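Local coordinates for protein acetylxylan esterase A (Aspergillus awamori, PDB 5X6S) that removes acetyl side groups from the backbone of xylan, acting as a secreted carbohydrate esterase in the breakdown of plant cell-wall polysaccharides, at residues Val17-Tyr22 and Ile63-Ser68; Ala36-Thr41 and Gly74-Ser79; Asp50-Thr55 and Val261-Asp266; Val78-Thr83 and Asn155-Trp160; Ala139-Gly144 and Pro192-Tyr197. All blocks are in the same frame, centred on the assembly; numbering follows the deposited sequence.

Contact 1: Val17-Tyr22 and Ile63-Ser68; sequences VGMYIY and IVIYPS
Tyr-20 and Tyr-66 share a first torsion, chi1 -58° in each, so both rings start beside their own backbone N; Tyr-22 instead has CG anti to its N (chi1 -177°), which leads its ring away from the partner strand and leaves CB to do the touching. That CB comes in the ring plane to the edge of Tyr-66, 3.8 Å from its CE2, while Val-64 CG1 lies over one face of the same ring. Tyr-20 also works by its edge: Tyr-66 O lies in its plane, and its CE1 is 3.8 Å from Ser-68 CB. On the other face of the sheet, Ile-21 holds CG1 in the crowded position between N and C (chi1 62°). Its CG2 is thereby set 3.9 Å from Ile-65 CG1, the two side chains running side by side. Six main-chain bonds join these antiparallel strands, two at each of the pairs Gly-18/Ser-68, Tyr-20/Tyr-66 and Tyr-22/Val-64. The middle pair is lopsided: Tyr-66 N reaches Tyr-20 O at 2.7 Å, nearly along the C=O axis, whereas Tyr-20 N meets Tyr-66 O at 3.2 Å from above the carbonyl plane. Helix 53-60 packs on Tyr-22, Val-64 and Tyr-66, and helix 91-106 on Met-19 and Ile-65, as befits the sheet of an alpha/beta-hydrolase where its antiparallel edge joins the parallel core. Polar tips find partners beyond the pair, Tyr-22 OH with Glu-58 and Ser-68 OG with Gly-44 N. Between the strands themselves, then, polar bonding belongs to the backbone, and the side chains add apolar contact on both faces.

Contact 2: Ala36-Thr41 and Gly74-Ser79; sequences AIHYCT and GCWDVS
A disulfide ties together two loops that leave neighbouring strands, 33-37 and 63-68, of the alpha/beta-hydrolase sheet: Cys-40 SG and Cys-75 SG are 2.0 Å apart, with a chi3 of 114°. Next to it lies an aromatic layer. The His-38 ring presents a face to Trp-76, whose NE1 stands over its centre, and the planes meet obliquely, at 45°. Trp-76 NE1 also gives a weak, bent bond to His-38 O at 3.0 Å. Ile-37 CG2 presses on one face of the indole, 3.3 Å from Trp-76 NE1 and toward the rim. At the edge of the imidazole, in its plane, Gly-74 O comes within 3.0 Å of His-38 CE1. What fixes the rotation of that ring is a bond at each nitrogen: ND1 donates to the O of Tyr-39 and NE2 pairs with Ser-69 N. One shell further out, Ser-120 pairs through OG with Trp-76 N and touches both cysteines, which places the bridge beside the probable nucleophile Ser-119. The side chain of Tyr-39, whose OH bonds to Asp-50, comes to about 4 Å from that of Ser-119, nearest atoms. The His-38 ND1 bond to Tyr-39 O measures 2.8 Å, with the acceptor almost exactly in the ring plane.

Contact 3: Asp50-Thr55 and Val261-Asp266; sequences DSPYAT and VPIHGD
Val-261 opens the segment by tying its N to Ser-143 OG, and so anchors it to the end of strand 138-142. Pro-262 follows, and its carbonyl O takes a bond from His-264 ND1 at 2.8 Å, a donor that comes in from above the carbonyl plane. Ile-263 carries the contact. With CG1 anti to the carbonyl carbon (chi1 -64°) and CD1 extended (chi2 167°), its two ends fork across Ser-51, Pro-52 and Tyr-53. Ile-263 CD1 rests 3.7 Å from Ser-51 CB. Ile-263 CG2 lies 3.7 Å from Pro-52 CD and meets Tyr-53 tip to tip, 3.3 Å from Tyr-53 OH. That hydroxyl is also bonded to Asp-268 OD2, so the tyrosine side chain spans from its own helix to helix 265-272. His-264 turns the other way: it occupies the N-cap position, its N bonds to Tyr-142 OH, and its ring, joined to Gln-237 through NE2, meets that of Tyr-240. Gly-265 then begins the helix with its CA against the proline ring, 3.7 Å from Pro-52 CG; the two CA atoms are 5.8 Å apart. The contact between the segments is made by van der Waals touch. It joins the start of helix 53-60 to that of helix 265-272, whose leading loop, 261-264, follows a histidine probably of the catalytic triad. Beneath it, Tyr-53 lies on Val-64 and Tyr-66 of strand 63-68 and on Thr-116 of strand 113-118, while Ile-263 touches Tyr-142 of strand 138-142, Ser-118 of strand 113-118 and Tyr-47 of helix 44-49.

Contact 4: Val78-Thr83 and Asn155-Trp160; sequences VSSQAT and NQVDGW
Ser-79 OG is used in both directions: it donates to Gln-156 O at 2.7 Å, from above that carbonyl plane, and accepts the N-H of Gly-159 at 2.9 Å in a nearly straight bond (168°). Its chi1 of 63°, with OG between backbone N and carbonyl carbon, points the hydroxyl into the turn made by residues 156-159. Asn-155 OD1, by contrast, takes two donors. Gln-81 N reaches Asn-155 OD1 at 2.9 Å, almost perfectly straight (174°), and a water donates to the same OD1 at 2.8 Å while accepting from Ala-82 N. Two long loops of the alpha/beta-hydrolase fold are stitched together this way, one running from strand 63-68 to helix 91-106 and the other leaving strand 138-142 toward helix 162-165. Another water joins them at the far end, taking the N-H of Val-78 at 3.0 Å and lying within hydrogen-bonding distance of Gly-159 O. Ser-80 OG faces inward to its own loop: it accepts from Thr-83 N in an ST motif and bonds to Asp-77 OD2. Asp-77 serves the second loop too, its OD1 pairing with Asp-158 N. Carbon contact is slight, Val-157 CG2 lying 3.9 Å from Ser-80 CB. The Gln-81 chain crosses the Asn-155 amide at about a right angle, Gln-81 CG 3.9 Å from Asn-155 CG.

Contact 5: Ala139-Gly144 and Pro192-Tyr197; sequences ATVYSG and PRMQIY
Two donors grip Tyr-197 O: Ser-143 N at 3.0 Å, coming from above the carbonyl plane, and a water at 2.9 Å that itself accepts from Gly-144 N. This closes the ladder between parallel strands 138-142 and 193-199 in the central sheet of the alpha/beta-hydrolase fold, at the end where Ser-143 approaches the probable nucleophile Ser-119. Further back, bonds alternate from Arg-193 O to Tyr-197 N; the one from Tyr-197 N to Val-141 O is short, 2.7 Å, and nearly along the C=O axis. On the face carrying Thr-140 and Tyr-142, Thr-140 OG1 donates to Gln-195 OE1 at 2.9 Å. The glutamine chain is fully extended for this, and its NE2 pairs with Gln-250, so both ends of the buried amide are held. Beside it the rings of Tyr-142 and Tyr-197 form an offset stack, centroids 4.5 Å apart and planes at 21°, with Tyr-142 CE1 over the rim of the other ring and Thr-140 CG2 at that ring's edge. Tyr-142 OH is bonded to Asp-268 OD1. The opposite face is wholly apolar across the pair, and helix 120-131 packs on it. There Met-194, bent at chi2 and chi3, curls its SD to 3.8 Å from Ala-139 CB, and Ile-196 folds CD1 back (chi2 -60°) to a tight 3.5 Å from Val-141 CG2.

In the fold
Contacts 1 and 5 are buried, both strand pairings in one sheet: contact 1 is antiparallel and near its edge, contact 5 parallel, its centre about 6 Å from that of the chain. The other three are partly buried and join loops or helix starts. Contact 2 abuts contact 1, where Ile-65 O probably bonds to Ala-36 N, and runs on into contact 4 through Val-78 and Ser-79. Chemistry follows place: backbone ladders in the sheet, a covalent bridge beside the probable active site, mostly polar and water-mediated links in contact 4, apolar touch in contact 3. Contacts 3 and 4 lie on opposite sides of the chain's centre; Tyr-142 and Ser-143 couple contact 3 to contact 5.

Contact 1: Val17-Tyr22 and Ile63-Ser68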
# COMPACT_ATOMS: atom_id res chain seq x y z
N VAL A 17 -13.59 6.93 18.19
CA VAL A 17 -12.93 8.09 17.60
C VAL A 17 -13.90 8.79 16.62
O VAL A 17 -14.61 8.09 15.88
CB VAL A 17 -11.63 7.65 16.88
CG1 VAL A 17 -10.83 8.83 16.39
CG2 VAL A 17 -10.80 6.77 17.79
N GLY A 18 -13.92 10.13 16.58
CA GLY A 18 -14.72 10.84 15.56
C GLY A 18 -14.01 10.95 14.22
O GLY A 18 -12.78 11.00 14.18
N MET A 19 -14.76 11.00 13.12
CA MET A 19 -14.19 11.17 11.82
C MET A 19 -14.83 12.36 11.12
O MET A 19 -16.06 12.39 10.99
CB MET A 19 -14.39 9.93 10.95
CG MET A 19 -13.92 10.10 9.55
SD MET A 19 -14.15 8.65 8.55
CE MET A 19 -13.68 9.25 6.93
N TYR A 20 -14.03 13.33 10.73
CA TYR A 20 -14.51 14.46 9.93
C TYR A 20 -13.67 14.55 8.69
O TYR A 20 -12.44 14.40 8.75
CB TYR A 20 -14.46 15.78 10.69
CG TYR A 20 -15.29 15.77 11.97
CD1 TYR A 20 -14.81 15.18 13.12
CD2 TYR A 20 -16.54 16.32 12.01
CE1 TYR A 20 -15.53 15.19 14.31
CE2 TYR A 20 -17.29 16.34 13.19
CZ TYR A 20 -16.77 15.76 14.33
OH TYR A 20 -17.51 15.70 15.48
N ILE A 21 -14.30 14.82 7.56
CA ILE A 21 -13.56 15.01 6.31
C ILE A 21 -13.86 16.32 5.61
O ILE A 21 -15.00 16.82 5.63
CB ILE A 21 -13.78 13.87 5.30
CG1 ILE A 21 -15.24 13.76 4.87
CG2 ILE A 21 -13.38 12.56 5.93
CD1 ILE A 21 -15.40 12.73 3.72
N TYR A 22 -12.83 16.91 5.02
CA TYR A 22 -13.03 18.03 4.14
C TYR A 22 -12.88 17.53 2.71
O TYR A 22 -11.79 17.12 2.30
CB TYR A 22 -12.07 19.19 4.39
CG TYR A 22 -12.36 20.37 3.48
CD1 TYR A 22 -13.35 21.31 3.80
CD2 TYR A 22 -11.67 20.56 2.31
CE1 TYR A 22 -13.64 22.39 2.92
CE2 TYR A 22 -11.92 21.63 1.46
CZ TYR A 22 -12.92 22.55 1.78
OH TYR A 22 -13.16 23.62 0.93
N ILE A 63 -8.49 14.89 -0.47
CA ILE A 63 -9.46 14.92 0.62
C ILE A 63 -8.65 15.00 1.93
O ILE A 63 -7.61 14.36 2.04
CB ILE A 63 -10.34 13.65 0.61
CG1 ILE A 63 -11.23 13.68 -0.66
CG2 ILE A 63 -11.20 13.51 1.88
CD1 ILE A 63 -11.95 12.39 -0.94
N VAL A 64 -9.13 15.76 2.89
CA VAL A 64 -8.52 15.76 4.25
C VAL A 64 -9.35 15.04 5.27
O VAL A 64 -10.57 15.25 5.32
CB VAL A 64 -8.23 17.21 4.80
CG1 VAL A 64 -7.21 17.13 5.98
CG2 VAL A 64 -7.76 18.14 3.70
N ILE A 65 -8.73 14.16 6.06
CA ILE A 65 -9.42 13.44 7.14
C ILE A 65 -8.91 14.00 8.44
O ILE A 65 -7.70 14.09 8.62
CB ILE A 65 -9.17 11.91 7.14
CG1 ILE A 65 -9.72 11.27 5.86
CG2 ILE A 65 -9.79 11.28 8.40
CD1 ILE A 65 -9.22 9.81 5.66
N TYR A 66 -9.83 14.38 9.33
CA TYR A 66 -9.48 14.97 10.62
C TYR A 66 -10.04 14.07 11.69
O TYR A 66 -11.23 14.19 12.05
CB TYR A 66 -10.07 16.42 10.75
CG TYR A 66 -9.64 17.41 9.68
CD1 TYR A 66 -8.45 18.16 9.80
CD2 TYR A 66 -10.43 17.62 8.55
CE1 TYR A 66 -8.07 19.09 8.85
CE2 TYR A 66 -10.06 18.55 7.59
CZ TYR A 66 -8.89 19.25 7.70
OH TYR A 66 -8.56 20.14 6.70
N PRO A 67 -9.23 13.12 12.22
CA PRO A 67 -9.74 12.26 13.30
C PRO A 67 -9.93 13.12 14.55
O PRO A 67 -9.30 14.15 14.66
CB PRO A 67 -8.59 11.24 13.53
CG PRO A 67 -7.79 11.27 12.23
CD PRO A 67 -7.85 12.76 11.86
N SER A 68 -10.83 12.68 15.44
CA SER A 68 -11.19 13.48 16.62
C SER A 68 -11.16 12.62 17.87
O SER A 68 -11.91 11.66 18.00
CB SER A 68 -12.56 14.10 16.45
OG SER A 68 -12.60 15.30 17.14

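Contact 2: Ala36-Thr41 and Gly74-Ser79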
# COMPACT_ATOMS: atom_id res chain seq x y z
N ALA A 36 -4.89 14.59 9.00
CA ALA A 36 -4.36 15.69 9.79
C ALA A 36 -4.85 15.53 11.24
O ALA A 36 -6.07 15.63 11.53
CB ALA A 36 -4.79 17.04 9.20
N ILE A 37 -3.91 15.26 12.17
CA ILE A 37 -4.24 14.77 13.49
C ILE A 37 -3.95 15.80 14.59
O ILE A 37 -2.80 16.26 14.73
CB ILE A 37 -3.50 13.46 13.82
CG1 ILE A 37 -3.65 12.44 12.66
CG2 ILE A 37 -3.96 12.91 15.17
CD1 ILE A 37 -2.87 11.12 12.85
N HIS A 38 -5.01 16.17 15.33
CA HIS A 38 -4.99 17.31 16.19
C HIS A 38 -4.20 17.08 17.51
O HIS A 38 -3.90 15.93 17.86
CB HIS A 38 -6.43 17.72 16.51
CG HIS A 38 -7.14 16.79 17.43
ND1 HIS A 38 -6.92 16.76 18.79
CD2 HIS A 38 -8.10 15.87 17.18
CE1 HIS A 38 -7.70 15.86 19.35
NE2 HIS A 38 -8.44 15.29 18.39
N TYR A 39 -3.90 18.18 18.19
CA TYR A 39 -3.15 18.24 19.49
C TYR A 39 -4.08 18.07 20.71
O TYR A 39 -5.30 18.12 20.59
CB TYR A 39 -2.38 19.58 19.55
CG TYR A 39 -3.19 20.74 19.02
CD1 TYR A 39 -4.30 21.23 19.74
CD2 TYR A 39 -2.95 21.27 17.76
CE1 TYR A 39 -5.09 22.27 19.24
CE2 TYR A 39 -3.71 22.30 17.24
CZ TYR A 39 -4.80 22.80 17.98
OH TYR A 39 -5.56 23.80 17.47
N CYS A 40 -3.53 17.86 21.91
CA CYS A 40 -4.38 17.81 23.13
C CYS A 40 -5.20 19.05 23.26
O CYS A 40 -4.77 20.11 22.80
CB CYS A 40 -3.54 17.69 24.41
SG CYS A 40 -2.56 16.18 24.60
N THR A 41 -6.36 18.91 23.89
CA THR A 41 -7.40 19.95 24.06
C THR A 41 -8.15 20.29 22.76
O THR A 41 -9.09 21.08 22.80
CB THR A 41 -6.90 21.26 24.73
OG1 THR A 41 -6.11 22.03 23.80
CG2 THR A 41 -6.07 20.96 26.00
N GLY A 74 -8.75 15.61 25.31
CA GLY A 74 -8.52 15.67 23.88
C GLY A 74 -7.18 15.14 23.36
O GLY A 74 -6.88 15.30 22.17
N CYS A 75 -6.39 14.49 24.21
CA CYS A 75 -5.15 13.90 23.72
C CYS A 75 -5.47 12.57 23.02
O CYS A 75 -6.54 11.99 23.24
CB CYS A 75 -4.17 13.61 24.84
SG CYS A 75 -3.65 15.04 25.84
N TRP A 76 -4.50 12.06 22.26
CA TRP A 76 -4.59 10.73 21.65
C TRP A 76 -4.07 9.59 22.50
O TRP A 76 -3.10 9.73 23.20
CB TRP A 76 -3.86 10.75 20.29
CG TRP A 76 -4.62 11.61 19.30
CD1 TRP A 76 -4.37 12.92 18.96
CD2 TRP A 76 -5.83 11.23 18.61
NE1 TRP A 76 -5.36 13.36 18.07
CE2 TRP A 76 -6.25 12.36 17.84
CE3 TRP A 76 -6.59 10.05 18.57
CZ2 TRP A 76 -7.38 12.31 17.02
CZ3 TRP A 76 -7.71 10.00 17.74
CH2 TRP A 76 -8.10 11.15 16.99
N ASP A 77 -4.73 8.43 22.43
CA ASP A 77 -4.15 7.19 22.98
C ASP A 77 -2.96 6.76 22.11
O ASP A 77 -3.13 6.26 20.98
CB ASP A 77 -5.18 6.06 23.09
CG ASP A 77 -4.60 4.79 23.68
OD1 ASP A 77 -3.50 4.86 24.31
OD2 ASP A 77 -5.22 3.70 23.46
N VAL A 78 -1.77 7.01 22.64
CA VAL A 78 -0.51 6.55 22.04
C VAL A 78 0.29 5.66 23.06
O VAL A 78 1.53 5.49 22.96
CB VAL A 78 0.32 7.71 21.46
CG1 VAL A 78 -0.37 8.27 20.20
CG2 VAL A 78 0.55 8.81 22.51
N SER A 79 -0.47 5.07 24.01
CA SER A 79 0.10 4.32 25.14
C SER A 79 -0.34 2.87 25.31
O SER A 79 0.42 2.06 25.80
CB SER A 79 -0.15 5.10 26.43
OG SER A 79 -1.52 5.25 26.73

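Contact 3: Asp50-Thr55 and Val261-Asp266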
# COMPACT_ATOMS: atom_id res chain seq x y z
N ASP A 50 -7.52 25.25 12.16
CA ASP A 50 -6.18 25.69 12.59
C ASP A 50 -5.06 25.01 11.80
O ASP A 50 -4.03 24.64 12.38
CB ASP A 50 -5.97 25.29 14.07
CG ASP A 50 -4.78 26.01 14.74
OD1 ASP A 50 -4.33 27.06 14.21
OD2 ASP A 50 -4.30 25.51 15.79
N SER A 51 -5.25 24.75 10.50
CA SER A 51 -4.20 24.16 9.70
C SER A 51 -4.49 24.60 8.29
O SER A 51 -5.61 24.98 8.01
CB SER A 51 -4.21 22.64 9.81
OG SER A 51 -5.44 22.06 9.39
N PRO A 52 -3.48 24.52 7.42
CA PRO A 52 -3.68 24.97 6.05
C PRO A 52 -4.23 23.91 5.11
O PRO A 52 -4.37 24.22 3.92
CB PRO A 52 -2.25 25.36 5.61
CG PRO A 52 -1.36 24.40 6.36
CD PRO A 52 -2.05 24.25 7.72
N TYR A 53 -4.52 22.69 5.57
CA TYR A 53 -4.77 21.57 4.64
C TYR A 53 -6.02 21.70 3.79
O TYR A 53 -6.03 21.29 2.62
CB TYR A 53 -4.74 20.19 5.37
CG TYR A 53 -3.44 19.98 6.09
CD1 TYR A 53 -2.26 19.98 5.39
CD2 TYR A 53 -3.38 19.95 7.50
CE1 TYR A 53 -1.02 19.86 6.04
CE2 TYR A 53 -2.17 19.86 8.15
CZ TYR A 53 -1.00 19.81 7.42
OH TYR A 53 0.19 19.74 8.05
N ALA A 54 -7.10 22.22 4.36
CA ALA A 54 -8.33 22.45 3.56
C ALA A 54 -8.12 23.49 2.47
O ALA A 54 -8.59 23.31 1.35
CB ALA A 54 -9.52 22.85 4.46
N THR A 55 -7.39 24.56 2.77
CA THR A 55 -7.04 25.57 1.79
C THR A 55 -6.21 24.92 0.67
O THR A 55 -6.48 25.09 -0.51
CB THR A 55 -6.27 26.77 2.44
OG1 THR A 55 -7.14 27.46 3.33
CG2 THR A 55 -5.75 27.76 1.42
N VAL A 261 6.41 23.39 16.50
CA VAL A 261 6.89 23.95 15.27
C VAL A 261 5.63 24.22 14.42
O VAL A 261 4.83 23.30 14.19
CB VAL A 261 7.82 23.00 14.49
CG1 VAL A 261 8.17 23.57 13.12
CG2 VAL A 261 9.10 22.67 15.29
N PRO A 262 5.45 25.47 13.97
CA PRO A 262 4.23 25.78 13.17
C PRO A 262 4.22 24.95 11.90
O PRO A 262 5.26 24.69 11.34
CB PRO A 262 4.41 27.26 12.77
CG PRO A 262 5.70 27.73 13.38
CD PRO A 262 6.33 26.63 14.20
N ILE A 263 3.03 24.59 11.41
CA ILE A 263 2.91 23.80 10.22
C ILE A 263 3.42 24.58 9.02
O ILE A 263 3.10 25.76 8.83
CB ILE A 263 1.41 23.49 9.96
CG1 ILE A 263 0.82 22.62 11.05
CG2 ILE A 263 1.23 22.82 8.59
CD1 ILE A 263 -0.70 22.54 11.01
N HIS A 264 4.24 23.94 8.18
CA HIS A 264 4.70 24.52 6.97
C HIS A 264 3.93 23.81 5.86
O HIS A 264 4.42 22.86 5.24
CB HIS A 264 6.22 24.34 6.79
CG HIS A 264 7.05 25.16 7.73
ND1 HIS A 264 6.88 25.15 9.10
CD2 HIS A 264 8.03 26.07 7.48
CE1 HIS A 264 7.73 25.99 9.66
NE2 HIS A 264 8.44 26.55 8.70
N GLY A 265 2.72 24.28 5.58
CA GLY A 265 1.82 23.61 4.62
C GLY A 265 2.38 23.44 3.20
O GLY A 265 2.27 22.35 2.62
N ASP A 266 3.00 24.48 2.62
CA ASP A 266 3.56 24.30 1.30
C ASP A 266 4.69 23.24 1.30
O ASP A 266 4.80 22.44 0.37
CB ASP A 266 4.08 25.61 0.67
CG ASP A 266 3.01 26.73 0.61
OD1 ASP A 266 1.82 26.49 0.72
OD2 ASP A 266 3.42 27.90 0.47

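Contact 4: Val78-Thr83 and Asn155-Trp160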
# COMPACT_ATOMS: atom_id res chain seq x y z
N VAL A 78 -1.77 7.01 22.64
CA VAL A 78 -0.51 6.55 22.04
C VAL A 78 0.29 5.66 23.06
O VAL A 78 1.53 5.49 22.96
CB VAL A 78 0.32 7.71 21.46
CG1 VAL A 78 -0.37 8.27 20.20
CG2 VAL A 78 0.55 8.81 22.51
N SER A 79 -0.47 5.07 24.01
CA SER A 79 0.10 4.32 25.14
C SER A 79 -0.34 2.87 25.31
O SER A 79 0.42 2.06 25.80
CB SER A 79 -0.15 5.10 26.43
OG SER A 79 -1.52 5.25 26.73
N SER A 80 -1.59 2.57 24.95
CA SER A 80 -2.15 1.23 25.17
C SER A 80 -1.56 0.21 24.20
O SER A 80 -1.10 0.55 23.10
CB SER A 80 -3.67 1.27 25.05
OG SER A 80 -4.04 1.36 23.65
N GLN A 81 -1.60 -1.07 24.57
CA GLN A 81 -1.22 -2.13 23.62
C GLN A 81 -2.16 -2.12 22.39
O GLN A 81 -1.75 -2.35 21.28
CB GLN A 81 -1.30 -3.50 24.31
CG GLN A 81 -0.21 -3.73 25.35
CD GLN A 81 1.16 -3.50 24.75
OE1 GLN A 81 1.77 -2.46 24.97
NE2 GLN A 81 1.59 -4.43 23.91
N ALA A 82 -3.43 -1.83 22.61
CA ALA A 82 -4.40 -1.74 21.55
C ALA A 82 -4.01 -0.71 20.48
O ALA A 82 -4.14 -0.98 19.29
CB ALA A 82 -5.79 -1.44 22.11
N THR A 83 -3.57 0.47 20.92
CA THR A 83 -3.23 1.54 19.98
C THR A 83 -1.85 1.31 19.35
O THR A 83 -1.58 1.81 18.26
CB THR A 83 -3.34 2.92 20.64
OG1 THR A 83 -3.54 3.94 19.63
CG2 THR A 83 -2.08 3.26 21.45
N ASN A 155 -0.47 -0.66 30.57
CA ASN A 155 -1.47 -0.73 29.50
C ASN A 155 -2.58 0.32 29.66
O ASN A 155 -3.74 0.05 29.38
CB ASN A 155 -2.01 -2.18 29.45
CG ASN A 155 -2.65 -2.56 28.13
OD1 ASN A 155 -2.63 -1.81 27.18
ND2 ASN A 155 -3.20 -3.77 28.08
N GLN A 156 -2.24 1.53 30.12
CA GLN A 156 -3.21 2.60 30.26
C GLN A 156 -3.56 3.15 28.87
O GLN A 156 -2.69 3.21 27.98
CB GLN A 156 -2.72 3.75 31.16
CG GLN A 156 -2.55 3.41 32.66
CD GLN A 156 -3.80 2.76 33.30
OE1 GLN A 156 -3.81 1.54 33.57
NE2 GLN A 156 -4.83 3.56 33.54
N VAL A 157 -4.82 3.51 28.70
CA VAL A 157 -5.30 4.14 27.47
C VAL A 157 -5.13 5.66 27.61
O VAL A 157 -5.59 6.27 28.59
CB VAL A 157 -6.78 3.77 27.26
CG1 VAL A 157 -7.42 4.67 26.21
CG2 VAL A 157 -6.93 2.28 26.96
N ASP A 158 -4.46 6.29 26.66
CA ASP A 158 -4.33 7.75 26.68
C ASP A 158 -3.57 8.21 27.94
O ASP A 158 -3.90 9.24 28.52
CB ASP A 158 -5.71 8.41 26.60
CG ASP A 158 -5.65 9.93 26.47
OD1 ASP A 158 -4.66 10.48 25.95
OD2 ASP A 158 -6.65 10.57 26.88
N GLY A 159 -2.53 7.46 28.31
CA GLY A 159 -1.70 7.79 29.48
C GLY A 159 -0.55 8.68 29.04
O GLY A 159 0.15 8.36 28.07
N TRP A 160 -0.36 9.79 29.75
CA TRP A 160 0.79 10.68 29.50
C TRP A 160 2.03 10.04 30.13
O TRP A 160 1.99 9.69 31.29
CB TRP A 160 0.54 12.09 30.10
CG TRP A 160 1.61 13.12 29.71
CD1 TRP A 160 2.77 13.43 30.41
CD2 TRP A 160 1.60 14.00 28.58
NE1 TRP A 160 3.48 14.40 29.75
CE2 TRP A 160 2.79 14.79 28.64
CE3 TRP A 160 0.73 14.19 27.51
CZ2 TRP A 160 3.09 15.75 27.69
CZ3 TRP A 160 1.03 15.12 26.56
CH2 TRP A 160 2.21 15.90 26.64
O HOH W 1 -1.18 8.23 25.33
O HOH W 2 -4.61 -2.21 25.20

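Contact 5: Ala139-Gly144 and Pro192-Tyr197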
# COMPACT_ATOMS: atom_id res chain seq x y z
N ALA A 139 4.79 10.80 5.78
CA ALA A 139 4.26 11.37 7.00
C ALA A 139 5.08 12.55 7.39
O ALA A 139 6.33 12.52 7.19
CB ALA A 139 4.31 10.39 8.13
N THR A 140 4.44 13.56 8.00
CA THR A 140 5.16 14.76 8.54
C THR A 140 4.79 14.90 9.99
O THR A 140 3.59 14.98 10.33
CB THR A 140 4.87 16.06 7.69
OG1 THR A 140 5.36 15.90 6.35
CG2 THR A 140 5.54 17.31 8.31
N VAL A 141 5.78 14.96 10.86
CA VAL A 141 5.62 15.00 12.30
C VAL A 141 6.01 16.39 12.81
O VAL A 141 7.19 16.81 12.65
CB VAL A 141 6.46 13.88 12.98
CG1 VAL A 141 6.38 13.89 14.48
CG2 VAL A 141 6.08 12.49 12.44
N TYR A 142 5.04 17.11 13.36
CA TYR A 142 5.27 18.43 14.00
C TYR A 142 5.34 18.31 15.54
O TYR A 142 4.32 18.37 16.25
CB TYR A 142 4.22 19.49 13.57
CG TYR A 142 4.39 19.94 12.17
CD1 TYR A 142 5.42 20.83 11.82
CD2 TYR A 142 3.55 19.48 11.15
CE1 TYR A 142 5.62 21.21 10.52
CE2 TYR A 142 3.75 19.90 9.80
CZ TYR A 142 4.77 20.78 9.52
OH TYR A 142 5.00 21.22 8.26
N SER A 143 6.57 18.15 16.07
CA SER A 143 6.77 18.15 17.54
C SER A 143 6.03 17.03 18.25
O SER A 143 5.04 17.25 18.97
CB SER A 143 6.38 19.50 18.16
OG SER A 143 6.97 20.59 17.44
N GLY A 144 6.48 15.80 18.03
CA GLY A 144 5.90 14.64 18.68
C GLY A 144 6.96 13.89 19.51
O GLY A 144 7.98 14.45 19.92
N PRO A 192 5.84 4.59 5.27
CA PRO A 192 5.91 5.99 4.80
C PRO A 192 7.31 6.62 4.95
O PRO A 192 7.98 6.39 5.97
CB PRO A 192 4.91 6.73 5.71
CG PRO A 192 4.78 5.85 6.93
CD PRO A 192 4.96 4.44 6.44
N ARG A 193 7.67 7.46 3.98
CA ARG A 193 8.83 8.35 4.11
C ARG A 193 8.52 9.34 5.26
O ARG A 193 7.47 9.98 5.24
CB ARG A 193 9.06 9.08 2.81
CG ARG A 193 9.31 8.21 1.62
CD ARG A 193 9.48 9.07 0.34
NE ARG A 193 8.20 9.60 -0.20
CZ ARG A 193 7.76 10.84 -0.02
NH1 ARG A 193 8.47 11.70 0.67
NH2 ARG A 193 6.59 11.22 -0.53
N MET A 194 9.41 9.44 6.25
CA MET A 194 9.20 10.22 7.44
C MET A 194 9.92 11.57 7.41
O MET A 194 11.10 11.63 7.12
CB MET A 194 9.65 9.46 8.68
CG MET A 194 9.05 8.09 8.89
SD MET A 194 7.21 8.13 8.95
CE MET A 194 6.99 9.03 10.44
N GLN A 195 9.20 12.62 7.78
CA GLN A 195 9.75 13.97 7.95
C GLN A 195 9.40 14.44 9.32
O GLN A 195 8.19 14.55 9.68
CB GLN A 195 9.17 14.91 6.90
CG GLN A 195 9.67 16.33 6.98
CD GLN A 195 9.01 17.20 5.91
OE1 GLN A 195 7.78 17.41 5.93
NE2 GLN A 195 9.81 17.66 4.96
N ILE A 196 10.42 14.73 10.13
CA ILE A 196 10.29 15.00 11.57
C ILE A 196 10.74 16.44 11.90
O ILE A 196 11.93 16.76 11.76
CB ILE A 196 11.15 14.00 12.40
CG1 ILE A 196 10.94 12.57 11.91
CG2 ILE A 196 10.97 14.20 13.92
CD1 ILE A 196 9.50 12.02 11.99
N TYR A 197 9.81 17.29 12.35
CA TYR A 197 10.12 18.63 12.82
C TYR A 197 10.13 18.67 14.34
O TYR A 197 9.33 18.03 15.00
CB TYR A 197 9.05 19.64 12.38
CG TYR A 197 8.99 20.01 10.92
CD1 TYR A 197 8.28 19.24 9.98
CD2 TYR A 197 9.58 21.19 10.47
CE1 TYR A 197 8.18 19.64 8.63
CE2 TYR A 197 9.45 21.61 9.13
CZ TYR A 197 8.76 20.84 8.22
OH TYR A 197 8.66 21.30 6.92
O HOH W 3 9.06 15.64 16.65